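Local coordinates for protein beta-lactamase (Francisella tularensis subsp. tularensis, PDB 3P09) that probably hydrolyses the amide bond of beta-lactam antibiotics, opening the ring to give a substituted beta-amino acid, as a class A serine beta-lactamase does, at residues Phe218-Asp223 against Gln276-Ile281; Asn174-Lys179 against Gly256-Asn261; Lys67-Gly72 against Thr182-Lys187; Thr230-Gln235 against Ala267-Glu272. All coordinates share one frame; numbering follows the deposited sequence.

Contact 1: Phe218-Asp223 against Gln276-Ile281; sequences FSMPKD and QAAKLI
Ser219 packs its CB against Ala278 and Lys279 on the flank of a helix. Ser219 CB is 3.7 Å from Lys279 N and also meets the methyl carbon of Ala278. Ser219 CB and Lys279 CB then lie side by side, 3.9 Å apart. The backbones come close here: Ser219 CA and Lys279 CA are 5.0 Å apart. The hydroxyl of Ser219 is anti to its own carbonyl carbon (chi1 -61°). This turns OG along the helix to the backbone O of Gln275, to which it is hydrogen-bonded. One polar bond thus ties the loop to the helix one turn before Lys279.

Selenomethionine Met220 reaches the same helix by a different route. Its CB starts off pointing away, but the chain bends at chi2 and chi3 (-40° and 97°) and swings the terminal methyl back. Met220 CE ends 3.4 Å from Ala278 O and 3.9 Å from Ala278 CB. The contact with Ala278 CB is apolar packing. Ala278 CB therefore has Ser219 CB and Met220 CE as neighbours from the loop.

Lys279 lies at the exposed border. Its aliphatic chain runs past the loop, with Lys279 CD 4.1 Å from Ser219 O. No hydrogen bond joins the two segments directly.

Ala278 also touches Ile257 of strand 253-260. The arrangement is loop-on-helix packing at the alpha/beta domain of the class A beta-lactamase fold, where the C-terminal helix 271-289 lies against the antiparallel sheet and the loop before strand 225-232 rests on that helix.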
loop_
_atom_site.group_PDB
_atom_site.type_symbol
_atom_site.label_atom_id
_atom_site.label_comp_id
_atom_site.label_asym_id
_atom_site.label_seq_id
_atom_site.Cartn_x
_atom_site.Cartn_y
_atom_site.Cartn_z
ATOM N N PHE A 218 13.604 6.764 1.411
ATOM C CA PHE A 218 14.483 7.924 1.356
ATOM C C PHE A 218 15.183 8.187 2.697
ATOM O O PHE A 218 16.252 8.797 2.742
ATOM C CB PHE A 218 13.639 9.139 0.958
ATOM C CG PHE A 218 14.422 10.407 0.764
ATOM C CD1 PHE A 218 14.657 11.265 1.826
ATOM C CD2 PHE A 218 14.887 10.762 -0.493
ATOM C CE1 PHE A 218 15.366 12.447 1.643
ATOM C CE2 PHE A 218 15.595 11.940 -0.679
ATOM C CZ PHE A 218 15.830 12.779 0.390
ATOM N N SER A 219 14.580 7.723 3.788
ATOM C CA SER A 219 15.064 8.068 5.113
ATOM C C SER A 219 15.579 6.880 5.914
ATOM O O SER A 219 16.045 7.054 7.039
ATOM C CB SER A 219 13.969 8.785 5.907
ATOM O OG SER A 219 13.596 9.993 5.263
HETATM N N MSE A 220 15.473 5.683 5.349
HETATM C CA MSE A 220 15.955 4.472 6.004
HETATM C C MSE A 220 17.483 4.436 5.915
HETATM O O MSE A 220 18.067 4.853 4.910
HETATM C CB MSE A 220 15.350 3.209 5.345
HETATM C CG MSE A 220 13.869 2.843 5.723
HETATM SE SE MSE A 220 13.499 3.130 7.581
HETATM C CE MSE A 220 12.688 4.903 7.452
ATOM N N PRO A 221 18.146 3.940 6.969
ATOM C CA PRO A 221 19.579 3.671 6.808
ATOM C C PRO A 221 19.790 2.756 5.613
ATOM O O PRO A 221 18.974 1.871 5.355
ATOM C CB PRO A 221 19.948 2.954 8.104
ATOM C CG PRO A 221 18.932 3.424 9.090
ATOM C CD PRO A 221 17.658 3.559 8.302
ATOM N N LYS A 222 20.876 2.963 4.883
ATOM C CA LYS A 222 21.065 2.293 3.597
ATOM C C LYS A 222 21.268 0.773 3.684
ATOM O O LYS A 222 21.080 0.062 2.697
ATOM C CB LYS A 222 22.186 2.982 2.814
ATOM C CG LYS A 222 21.909 4.472 2.618
ATOM C CD LYS A 222 23.084 5.221 2.020
ATOM C CE LYS A 222 22.793 6.715 1.955
ATOM N NZ LYS A 222 23.834 7.463 1.194
ATOM N N ASP A 223 21.622 0.278 4.867
ATOM C CA ASP A 223 21.751 -1.163 5.087
ATOM C C ASP A 223 20.465 -1.820 5.615
ATOM O O ASP A 223 20.447 -3.018 5.914
ATOM C CB ASP A 223 22.925 -1.466 6.021
ATOM C CG ASP A 223 22.925 -0.592 7.259
ATOM O OD1 ASP A 223 22.647 0.621 7.134
ATOM O OD2 ASP A 223 23.206 -1.115 8.357
ATOM N N GLN A 276 10.262 13.157 6.267
ATOM C CA GLN A 276 10.633 13.666 7.574
ATOM C C GLN A 276 10.066 12.789 8.692
ATOM O O GLN A 276 10.756 12.504 9.674
ATOM C CB GLN A 276 10.217 15.133 7.704
ATOM C CG GLN A 276 11.052 16.055 6.809
ATOM C CD GLN A 276 10.403 17.409 6.598
ATOM O OE1 GLN A 276 9.942 18.046 7.546
ATOM N NE2 GLN A 276 10.352 17.849 5.347
ATOM N N ALA A 277 8.823 12.348 8.527
ATOM C CA ALA A 277 8.217 11.429 9.480
ATOM C C ALA A 277 9.014 10.136 9.545
ATOM O O ALA A 277 9.279 9.618 10.631
ATOM C CB ALA A 277 6.771 11.142 9.115
ATOM N N ALA A 278 9.404 9.620 8.381
ATOM C CA ALA A 278 10.171 8.370 8.325
ATOM C C ALA A 278 11.531 8.510 8.993
ATOM O O ALA A 278 12.058 7.554 9.557
ATOM C CB ALA A 278 10.331 7.896 6.876
ATOM N N LYS A 279 12.112 9.700 8.916
ATOM C CA LYS A 279 13.430 9.931 9.505
ATOM C C LYS A 279 13.327 9.946 11.030
ATOM O O LYS A 279 14.196 9.418 11.736
ATOM C CB LYS A 279 14.024 11.243 8.993
ATOM C CG LYS A 279 15.406 11.564 9.552
ATOM C CD LYS A 279 16.346 10.376 9.377
ATOM C CE LYS A 279 17.792 10.825 9.247
ATOM N NZ LYS A 279 18.010 11.544 7.959
ATOM N N LEU A 280 12.259 10.560 11.531
ATOM C CA LEU A 280 12.001 10.576 12.961
ATOM C C LEU A 280 11.899 9.145 13.440
ATOM O O LEU A 280 12.441 8.775 14.475
ATOM C CB LEU A 280 10.699 11.315 13.263
ATOM C CG LEU A 280 10.765 12.831 13.079
ATOM C CD1 LEU A 280 9.382 13.458 13.128
ATOM C CD2 LEU A 280 11.674 13.441 14.143
ATOM N N ILE A 281 11.202 8.334 12.667
ATOM C CA ILE A 281 10.955 6.964 13.072
ATOM C C ILE A 281 12.243 6.150 13.035
ATOM O O ILE A 281 12.544 5.390 13.962
ATOM C CB ILE A 281 9.865 6.342 12.206
ATOM C CG1 ILE A 281 8.527 7.025 12.542
ATOM C CG2 ILE A 281 9.780 4.852 12.461
ATOM C CD1 ILE A 281 7.474 6.911 11.474
#

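Contact 2: Asn174-Lys179 against Gly256-Asn261; sequences NKTTPK and GILYTN
Leu258 lays its CD1 methyl against the start of helix 178-190, over the peptide that links Thr177 to Pro178. Leu258 CD1 is 3.7 Å from Pro178 N and 3.9 Å from Thr177 C. The same methyl touches the proline ring, with Leu258 CD1 to Pro178 CG at 3.9 Å. Pro178 CD is equally near, so the methyl meets one side of the ring while the two side chains cross obliquely. Leu258 CG stands anti to its own carbonyl carbon (chi1 -44°), and the extended chi2 of 179° carries CD1 outward to the peptide.

Thr176 reaches the same methyl with its own CG2, 4.2 Å from Leu258 CD1. The two side chains cross at about a right angle. The hydroxyl of Thr176 is anti to its backbone N (chi1 -177°), and its OG1 is hydrogen-bonded to Thr155 OG1.

This is a buried join in the class A beta-lactamase fold. Strand 253-260 of the central antiparallel sheet meets the short strand 175-176 and the helix that follows it. The contact is apolar, and no hydrogen bond crosses between the segments.

Thr177 sits at the N-cap of helix 178-190. Its side chain turns from Leu258, and OG1 bonds Ala180 N in the first turn. Pro178 follows, and its backbone O accepts from Thr182 OG1. Gly256 lies nearest Pro178 along the backbone, with Gly256 CA and Pro178 CA 5.7 Å apart. Phe60 of strand 60-61 touches both Pro178 and Leu258.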
loop_
_atom_site.group_PDB
_atom_site.type_symbol
_atom_site.label_atom_id
_atom_site.label_comp_id
_atom_site.label_asym_id
_atom_site.label_seq_id
_atom_site.Cartn_x
_atom_site.Cartn_y
_atom_site.Cartn_z
ATOM N N ASN A 174 -13.556 4.460 0.653
ATOM C CA ASN A 174 -12.238 4.456 0.008
ATOM C C ASN A 174 -11.147 5.016 0.908
ATOM O O ASN A 174 -10.211 5.644 0.437
ATOM C CB ASN A 174 -12.293 5.177 -1.346
ATOM C CG ASN A 174 -13.258 4.501 -2.319
ATOM O OD1 ASN A 174 -13.532 3.308 -2.199
ATOM N ND2 ASN A 174 -13.766 5.257 -3.290
ATOM N N LYS A 175 -11.289 4.778 2.212
ATOM C CA LYS A 175 -10.275 5.181 3.185
ATOM C C LYS A 175 -9.840 4.007 4.060
ATOM O O LYS A 175 -10.504 2.970 4.104
ATOM C CB LYS A 175 -10.802 6.307 4.070
ATOM C CG LYS A 175 -11.038 7.603 3.305
ATOM C CD LYS A 175 -11.290 8.768 4.224
ATOM C CE LYS A 175 -11.638 10.031 3.422
ATOM N NZ LYS A 175 -12.202 11.123 4.291
ATOM N N THR A 176 -8.712 4.174 4.737
ATOM C CA THR A 176 -8.257 3.175 5.704
ATOM C C THR A 176 -7.630 3.939 6.871
ATOM O O THR A 176 -7.562 5.170 6.826
ATOM C CB THR A 176 -7.234 2.212 5.046
ATOM O OG1 THR A 176 -6.843 1.197 5.983
ATOM C CG2 THR A 176 -5.999 2.978 4.583
ATOM N N THR A 177 -7.165 3.231 7.903
ATOM C CA THR A 177 -6.449 3.871 9.012
ATOM C C THR A 177 -5.003 3.381 9.013
ATOM O O THR A 177 -4.716 2.293 8.501
ATOM C CB THR A 177 -7.051 3.486 10.397
ATOM O OG1 THR A 177 -6.965 2.063 10.573
ATOM C CG2 THR A 177 -8.521 3.943 10.521
ATOM N N PRO A 178 -4.085 4.175 9.591
ATOM C CA PRO A 178 -2.703 3.686 9.667
ATOM C C PRO A 178 -2.620 2.328 10.375
ATOM O O PRO A 178 -1.879 1.451 9.953
ATOM C CB PRO A 178 -1.990 4.776 10.468
ATOM C CG PRO A 178 -2.781 6.051 10.176
ATOM C CD PRO A 178 -4.223 5.557 10.096
ATOM N N LYS A 179 -3.401 2.139 11.426
ATOM C CA LYS A 179 -3.345 0.885 12.171
ATOM C C LYS A 179 -3.790 -0.290 11.302
ATOM O O LYS A 179 -3.102 -1.306 11.206
ATOM C CB LYS A 179 -4.207 0.995 13.445
ATOM C CG LYS A 179 -4.096 -0.178 14.403
ATOM C CD LYS A 179 -4.943 0.067 15.651
ATOM C CE LYS A 179 -4.889 -1.132 16.592
ATOM N NZ LYS A 179 -5.717 -0.946 17.820
ATOM N N GLY A 256 3.398 2.080 8.428
ATOM C CA GLY A 256 2.482 2.797 7.548
ATOM C C GLY A 256 2.535 4.277 7.873
ATOM O O GLY A 256 2.475 4.649 9.046
ATOM N N ILE A 257 2.680 5.116 6.848
ATOM C CA ILE A 257 2.615 6.569 7.008
ATOM C C ILE A 257 1.639 7.119 5.973
ATOM O O ILE A 257 1.853 6.954 4.768
ATOM C CB ILE A 257 3.996 7.228 6.805
ATOM C CG1 ILE A 257 5.031 6.630 7.762
ATOM C CG2 ILE A 257 3.889 8.729 6.985
ATOM C CD1 ILE A 257 6.442 7.168 7.561
ATOM N N LEU A 258 0.546 7.725 6.443
ATOM C CA LEU A 258 -0.486 8.245 5.551
ATOM C C LEU A 258 -0.592 9.741 5.796
ATOM O O LEU A 258 -0.459 10.207 6.933
ATOM C CB LEU A 258 -1.835 7.572 5.817
ATOM C CG LEU A 258 -1.775 6.041 6.011
ATOM C CD1 LEU A 258 -3.167 5.487 6.297
ATOM C CD2 LEU A 258 -1.177 5.319 4.821
ATOM N N TYR A 259 -0.811 10.503 4.735
ATOM C CA TYR A 259 -0.883 11.950 4.884
ATOM C C TYR A 259 -2.028 12.466 4.037
ATOM O O TYR A 259 -2.194 12.030 2.902
ATOM C CB TYR A 259 0.439 12.633 4.478
ATOM C CG TYR A 259 0.303 14.131 4.447
ATOM C CD1 TYR A 259 0.212 14.854 5.625
ATOM C CD2 TYR A 259 0.228 14.828 3.238
ATOM C CE1 TYR A 259 0.045 16.235 5.608
ATOM C CE2 TYR A 259 0.072 16.214 3.216
ATOM C CZ TYR A 259 -0.021 16.908 4.408
ATOM O OH TYR A 259 -0.183 18.283 4.415
ATOM N N THR A 260 -2.823 13.373 4.591
ATOM C CA THR A 260 -3.872 14.013 3.811
ATOM C C THR A 260 -4.188 15.388 4.379
ATOM O O THR A 260 -3.978 15.649 5.570
ATOM C CB THR A 260 -5.158 13.135 3.748
ATOM O OG1 THR A 260 -6.041 13.630 2.735
ATOM C CG2 THR A 260 -5.873 13.117 5.081
ATOM N N ASN A 261 -4.660 16.278 3.516
ATOM C CA ASN A 261 -5.161 17.582 3.950
ATOM C C ASN A 261 -6.632 17.615 3.595
ATOM O O ASN A 261 -6.995 17.929 2.466
ATOM C CB ASN A 261 -4.392 18.717 3.245
ATOM C CG ASN A 261 -4.861 20.108 3.664
ATOM O OD1 ASN A 261 -5.879 20.265 4.346
ATOM N ND2 ASN A 261 -4.120 21.133 3.228
#

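Contact 3: Lys67-Gly72 against Thr182-Lys187; sequences KFLLVG and TKDIYK
This is a buried helix-helix contact near the centre of the chain, between helix 66-80 and helix 178-190 of the class A beta-lactamase fold. The short segments run in roughly the same direction, at 36° to each other. Their axes come no closer than 10.6 Å, and side chains fill the gap.

Phe68 reaches across with its ring. Its CG lies between the backbone N and the carbonyl carbon (chi1 87°), and the ring meets Ile185. Ile185 CG1 sits over one face in a CH-pi contact, 4.2 Å from the centroid and 15° off the ring normal. Leu69 CG, from the same helix as the ring, lies over the rim of the opposite face. Asp184 CB approaches at the ring edge, 4.0 Å from Phe68 CE1.

Lys67 begins the same helix segment and belongs to a probable SxxK motif with Ser64. Its NZ is hydrogen-bonded to Ser64 OG and Ser125 O. Phe68, the next residue, thus connects that site to helix 178-190.

Asp184 OD2 lies close to Asp152 OD2, which may raise the pKa of one of them. The methyl Leu69 CD2 rests 3.6 Å from Asp184 OD2.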
loop_
_atom_site.group_PDB
_atom_site.type_symbol
_atom_site.label_atom_id
_atom_site.label_comp_id
_atom_site.label_asym_id
_atom_site.label_seq_id
_atom_site.Cartn_x
_atom_site.Cartn_y
_atom_site.Cartn_z
ATOM N N LYS A 67 -3.740 -1.684 -3.672
ATOM C CA LYS A 67 -3.216 -2.705 -4.583
ATOM C C LYS A 67 -2.469 -3.850 -3.871
ATOM O O LYS A 67 -2.408 -4.957 -4.396
ATOM C CB LYS A 67 -2.370 -2.071 -5.704
ATOM C CG LYS A 67 -3.229 -1.232 -6.661
ATOM C CD LYS A 67 -2.398 -0.263 -7.505
ATOM C CE LYS A 67 -3.329 0.592 -8.379
ATOM N NZ LYS A 67 -2.562 1.633 -9.129
ATOM N N PHE A 68 -1.912 -3.607 -2.684
ATOM C CA PHE A 68 -1.255 -4.719 -1.986
ATOM C C PHE A 68 -2.261 -5.664 -1.329
ATOM O O PHE A 68 -2.009 -6.865 -1.203
ATOM C CB PHE A 68 -0.127 -4.263 -1.023
ATOM C CG PHE A 68 -0.588 -3.900 0.384
ATOM C CD1 PHE A 68 -0.979 -4.885 1.293
ATOM C CD2 PHE A 68 -0.561 -2.571 0.807
ATOM C CE1 PHE A 68 -1.372 -4.551 2.588
ATOM C CE2 PHE A 68 -0.963 -2.220 2.110
ATOM C CZ PHE A 68 -1.364 -3.218 2.995
ATOM N N LEU A 69 -3.411 -5.130 -0.933
ATOM C CA LEU A 69 -4.504 -5.975 -0.434
ATOM C C LEU A 69 -5.038 -6.876 -1.541
ATOM O O LEU A 69 -5.346 -8.057 -1.330
ATOM C CB LEU A 69 -5.643 -5.102 0.080
ATOM C CG LEU A 69 -5.265 -4.242 1.278
ATOM C CD1 LEU A 69 -6.426 -3.283 1.628
ATOM C CD2 LEU A 69 -4.938 -5.130 2.457
ATOM N N LEU A 70 -5.155 -6.293 -2.724
ATOM C CA LEU A 70 -5.637 -7.005 -3.904
ATOM C C LEU A 70 -4.699 -8.154 -4.256
ATOM O O LEU A 70 -5.140 -9.266 -4.533
ATOM C CB LEU A 70 -5.735 -6.030 -5.079
ATOM C CG LEU A 70 -6.055 -6.622 -6.454
ATOM C CD1 LEU A 70 -7.380 -7.389 -6.427
ATOM C CD2 LEU A 70 -6.061 -5.553 -7.550
ATOM N N VAL A 71 -3.399 -7.878 -4.247
ATOM C CA VAL A 71 -2.416 -8.911 -4.551
ATOM C C VAL A 71 -2.405 -9.990 -3.464
ATOM O O VAL A 71 -2.300 -11.183 -3.751
ATOM C CB VAL A 71 -1.031 -8.291 -4.790
ATOM C CG1 VAL A 71 0.054 -9.342 -4.718
ATOM C CG2 VAL A 71 -1.037 -7.604 -6.137
ATOM N N GLY A 72 -2.553 -9.574 -2.214
ATOM C CA GLY A 72 -2.730 -10.529 -1.138
ATOM C C GLY A 72 -3.915 -11.458 -1.398
ATOM O O GLY A 72 -3.824 -12.675 -1.237
ATOM N N THR A 182 -1.475 -1.125 8.235
ATOM C CA THR A 182 -0.149 -1.586 8.648
ATOM C C THR A 182 -0.219 -3.001 9.225
ATOM O O THR A 182 0.628 -3.834 8.931
ATOM C CB THR A 182 0.503 -0.606 9.674
ATOM O OG1 THR A 182 0.661 0.675 9.066
ATOM C CG2 THR A 182 1.885 -1.087 10.117
ATOM N N LYS A 183 -1.219 -3.271 10.058
ATOM C CA LYS A 183 -1.489 -4.647 10.475
ATOM C C LYS A 183 -1.696 -5.548 9.240
ATOM O O LYS A 183 -1.254 -6.697 9.214
ATOM C CB LYS A 183 -2.702 -4.709 11.418
ATOM C CG LYS A 183 -2.430 -4.115 12.812
ATOM C CD LYS A 183 -3.494 -4.506 13.849
ATOM C CE LYS A 183 -4.885 -4.355 13.301
ATOM N NZ LYS A 183 -5.910 -5.026 14.166
ATOM N N ASP A 184 -2.349 -5.019 8.208
ATOM C CA ASP A 184 -2.606 -5.807 6.995
ATOM C C ASP A 184 -1.328 -6.242 6.287
ATOM O O ASP A 184 -1.184 -7.400 5.911
ATOM C CB ASP A 184 -3.444 -5.019 5.989
ATOM C CG ASP A 184 -4.893 -4.886 6.409
ATOM O OD1 ASP A 184 -5.328 -5.624 7.326
ATOM O OD2 ASP A 184 -5.596 -4.046 5.807
ATOM N N ILE A 185 -0.416 -5.303 6.072
ATOM C CA ILE A 185 0.791 -5.640 5.320
ATOM C C ILE A 185 1.653 -6.595 6.140
ATOM O O ILE A 185 2.282 -7.497 5.596
ATOM C CB ILE A 185 1.585 -4.376 4.884
ATOM C CG1 ILE A 185 2.503 -4.708 3.698
ATOM C CG2 ILE A 185 2.383 -3.798 6.042
ATOM C CD1 ILE A 185 3.124 -3.467 3.041
ATOM N N TYR A 186 1.661 -6.416 7.456
ATOM C CA TYR A 186 2.447 -7.300 8.328
ATOM C C TYR A 186 1.862 -8.703 8.306
ATOM O O TYR A 186 2.584 -9.697 8.212
ATOM C CB TYR A 186 2.433 -6.785 9.770
ATOM C CG TYR A 186 3.363 -7.556 10.681
ATOM C CD1 TYR A 186 2.920 -8.671 11.383
ATOM C CD2 TYR A 186 4.695 -7.181 10.819
ATOM C CE1 TYR A 186 3.782 -9.387 12.219
ATOM C CE2 TYR A 186 5.561 -7.889 11.636
ATOM C CZ TYR A 186 5.099 -8.987 12.336
ATOM O OH TYR A 186 5.967 -9.678 13.149
ATOM N N LYS A 187 0.537 -8.783 8.403
ATOM C CA LYS A 187 -0.120 -10.083 8.446
ATOM C C LYS A 187 0.122 -10.832 7.140
ATOM O O LYS A 187 0.404 -12.043 7.138
ATOM C CB LYS A 187 -1.611 -9.922 8.726
ATOM C CG LYS A 187 -2.368 -11.230 8.869
ATOM C CD LYS A 187 -3.667 -10.999 9.637
ATOM C CE LYS A 187 -4.462 -12.287 9.795
ATOM N NZ LYS A 187 -3.680 -13.352 10.488
#

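Contact 4: Thr230-Gln235 against Ala267-Glu272; sequences TGTCGQ and APSNEE. With SO4 (sulfate ion), chain F.
Thr232 OG1 is held by two groups: it donates to sulfate O1 at 2.6 Å and is hydrogen-bonded to Arg215 NH2. The hydroxyl is anti to the carbonyl carbon of Thr232 (chi1 -44°), which turns it to the ion. Thr230 OG1 donates to sulfate O4, also at 2.6 Å, and is bonded to Thr211 OG1 as well. A weak, bent bond runs from Thr232 N to sulfate O2 at 3.1 Å, with an angle of 125° at the hydrogen. The strand thus bonds three of the four sulfate oxygens, one of them weakly. Ser125 OG adds a further bond to the ion.

Thr230 and Gly231 follow Lys229 on strand 225-232, in what is probably the KTG motif of the family. In class A beta-lactamases this edge strand lines the active site. The sulfate probably comes from the crystallisation liquor, and its position is consistent with the site where relatives bind the substrate carboxylate.

The link to 267-272 is made by the other branch of Thr232. CG2 is anti to the backbone N and meets Ser269 CB at 3.7 Å. This is methyl against methylene at a partly open border, with no hydrogen bond between the segments. Farther along, backbone meets backbone: Gln235 C is 4.2 Å from Ala267 O.

Cys233 points its sulfur into the disulfide with Cys63. Asn270 caps helix 271-289 through OD1 to Ile273 N. Glu271 OE2 forms a salt bridge with Arg215 NE, a bond that probably positions the arginine that also binds Thr232 OG1.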
loop_
_atom_site.group_PDB
_atom_site.type_symbol
_atom_site.label_atom_id
_atom_site.label_comp_id
_atom_site.label_asym_id
_atom_site.label_seq_id
_atom_site.Cartn_x
_atom_site.Cartn_y
_atom_site.Cartn_z
ATOM N N THR A 230 3.114 2.389 -2.403
ATOM C CA THR A 230 2.743 3.789 -2.252
ATOM C C THR A 230 1.292 4.039 -2.652
ATOM O O THR A 230 0.604 3.153 -3.171
ATOM C CB THR A 230 3.658 4.697 -3.099
ATOM O OG1 THR A 230 3.576 4.291 -4.474
ATOM C CG2 THR A 230 5.094 4.572 -2.632
ATOM N N GLY A 231 0.827 5.253 -2.386
ATOM C CA GLY A 231 -0.482 5.665 -2.845
ATOM C C GLY A 231 -0.468 7.167 -3.004
ATOM O O GLY A 231 0.062 7.885 -2.157
ATOM N N THR A 232 -1.054 7.644 -4.095
ATOM C CA THR A 232 -1.098 9.066 -4.371
ATOM C C THR A 232 -2.430 9.390 -5.058
ATOM O O THR A 232 -2.584 9.118 -6.248
ATOM C CB THR A 232 0.077 9.464 -5.294
ATOM O OG1 THR A 232 1.282 8.820 -4.849
ATOM C CG2 THR A 232 0.276 10.951 -5.266
ATOM N N CYS A 233 -3.399 9.942 -4.324
ATOM C CA CYS A 233 -4.733 10.159 -4.903
ATOM C C CYS A 233 -4.780 11.224 -5.999
ATOM O O CYS A 233 -5.573 11.118 -6.949
ATOM C CB CYS A 233 -5.784 10.486 -3.820
ATOM S SG CYS A 233 -6.350 9.017 -2.921
ATOM N N GLY A 234 -3.964 12.262 -5.840
ATOM C CA GLY A 234 -4.031 13.424 -6.707
ATOM C C GLY A 234 -5.077 14.417 -6.238
ATOM O O GLY A 234 -5.436 15.349 -6.962
ATOM N N GLN A 235 -5.581 14.210 -5.026
ATOM C CA GLN A 235 -6.421 15.208 -4.381
ATOM C C GLN A 235 -6.243 15.117 -2.871
ATOM O O GLN A 235 -5.740 14.115 -2.368
ATOM C CB GLN A 235 -7.885 15.024 -4.767
ATOM C CG GLN A 235 -8.424 13.634 -4.526
ATOM C CD GLN A 235 -9.945 13.599 -4.490
ATOM O OE1 GLN A 235 -10.617 14.252 -5.291
ATOM N NE2 GLN A 235 -10.492 12.836 -3.544
ATOM N N ALA A 267 -5.017 20.533 -2.989
ATOM C CA ALA A 267 -3.623 20.498 -2.536
ATOM C C ALA A 267 -2.890 19.306 -3.160
ATOM O O ALA A 267 -3.418 18.193 -3.202
ATOM C CB ALA A 267 -3.538 20.461 -1.009
ATOM N N PRO A 268 -1.668 19.541 -3.656
ATOM C CA PRO A 268 -0.891 18.494 -4.326
ATOM C C PRO A 268 -0.231 17.543 -3.329
ATOM O O PRO A 268 -0.153 17.846 -2.141
ATOM C CB PRO A 268 0.174 19.292 -5.083
ATOM C CG PRO A 268 0.370 20.505 -4.270
ATOM C CD PRO A 268 -0.980 20.845 -3.686
ATOM N N SER A 269 0.232 16.400 -3.813
ATOM C CA SER A 269 0.909 15.424 -2.956
ATOM C C SER A 269 2.130 16.032 -2.251
ATOM O O SER A 269 2.718 17.015 -2.721
ATOM C CB SER A 269 1.335 14.213 -3.781
ATOM O OG SER A 269 2.321 14.596 -4.724
ATOM N N ASN A 270 2.515 15.437 -1.129
ATOM C CA ASN A 270 3.623 15.948 -0.338
ATOM C C ASN A 270 4.493 14.792 0.132
ATOM O O ASN A 270 4.182 14.149 1.126
ATOM C CB ASN A 270 3.078 16.726 0.871
ATOM C CG ASN A 270 4.181 17.311 1.742
ATOM O OD1 ASN A 270 5.347 16.916 1.648
ATOM N ND2 ASN A 270 3.815 18.257 2.596
ATOM N N GLU A 271 5.567 14.514 -0.599
ATOM C CA GLU A 271 6.481 13.432 -0.240
ATOM C C GLU A 271 7.432 13.840 0.886
ATOM O O GLU A 271 7.915 12.998 1.647
ATOM C CB GLU A 271 7.280 12.983 -1.468
ATOM C CG GLU A 271 6.426 12.330 -2.565
ATOM C CD GLU A 271 7.269 11.678 -3.662
ATOM O OE1 GLU A 271 8.092 12.385 -4.284
ATOM O OE2 GLU A 271 7.114 10.454 -3.891
ATOM N N GLU A 272 7.700 15.131 1.006
ATOM C CA GLU A 272 8.684 15.586 1.985
ATOM C C GLU A 272 8.230 15.296 3.410
ATOM O O GLU A 272 9.043 14.961 4.271
ATOM C CB GLU A 272 8.973 17.081 1.825
ATOM C CG GLU A 272 8.848 17.582 0.396
ATOM C CD GLU A 272 10.189 17.875 -0.245
ATOM O OE1 GLU A 272 11.048 18.494 0.421
ATOM O OE2 GLU A 272 10.382 17.485 -1.419
HETATM S S SO4 F . 1.025 5.766 -6.701
HETATM O O1 SO4 F . 1.819 6.974 -6.636
HETATM O O2 SO4 F . -0.397 6.090 -6.651
HETATM O O3 SO4 F . 1.328 5.104 -7.949
HETATM O O4 SO4 F . 1.347 4.917 -5.569
#

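How the contacts relate
Contact 3 closes first along the chain and crosses contact 2, with which it shares helix 178-190. Their centres lie 14 Å apart, and they touch through Gly256 N and Thr182 OG1. Contact 4 is nested inside the loop closed by contact 1; both use helix 271-289, with centres 19 Å apart. Contact 2 touches both: Ile257 packs on Ala277, Ala278 and Ile281 of contact 1, and Tyr259 on Asn270 of contact 4. Strand 253-260 thus connects the C-terminal helix on one side to helix 178-190 on the other. Contacts 3 and 4, about 6 Å apart at their nearest atoms, flank the probable active site.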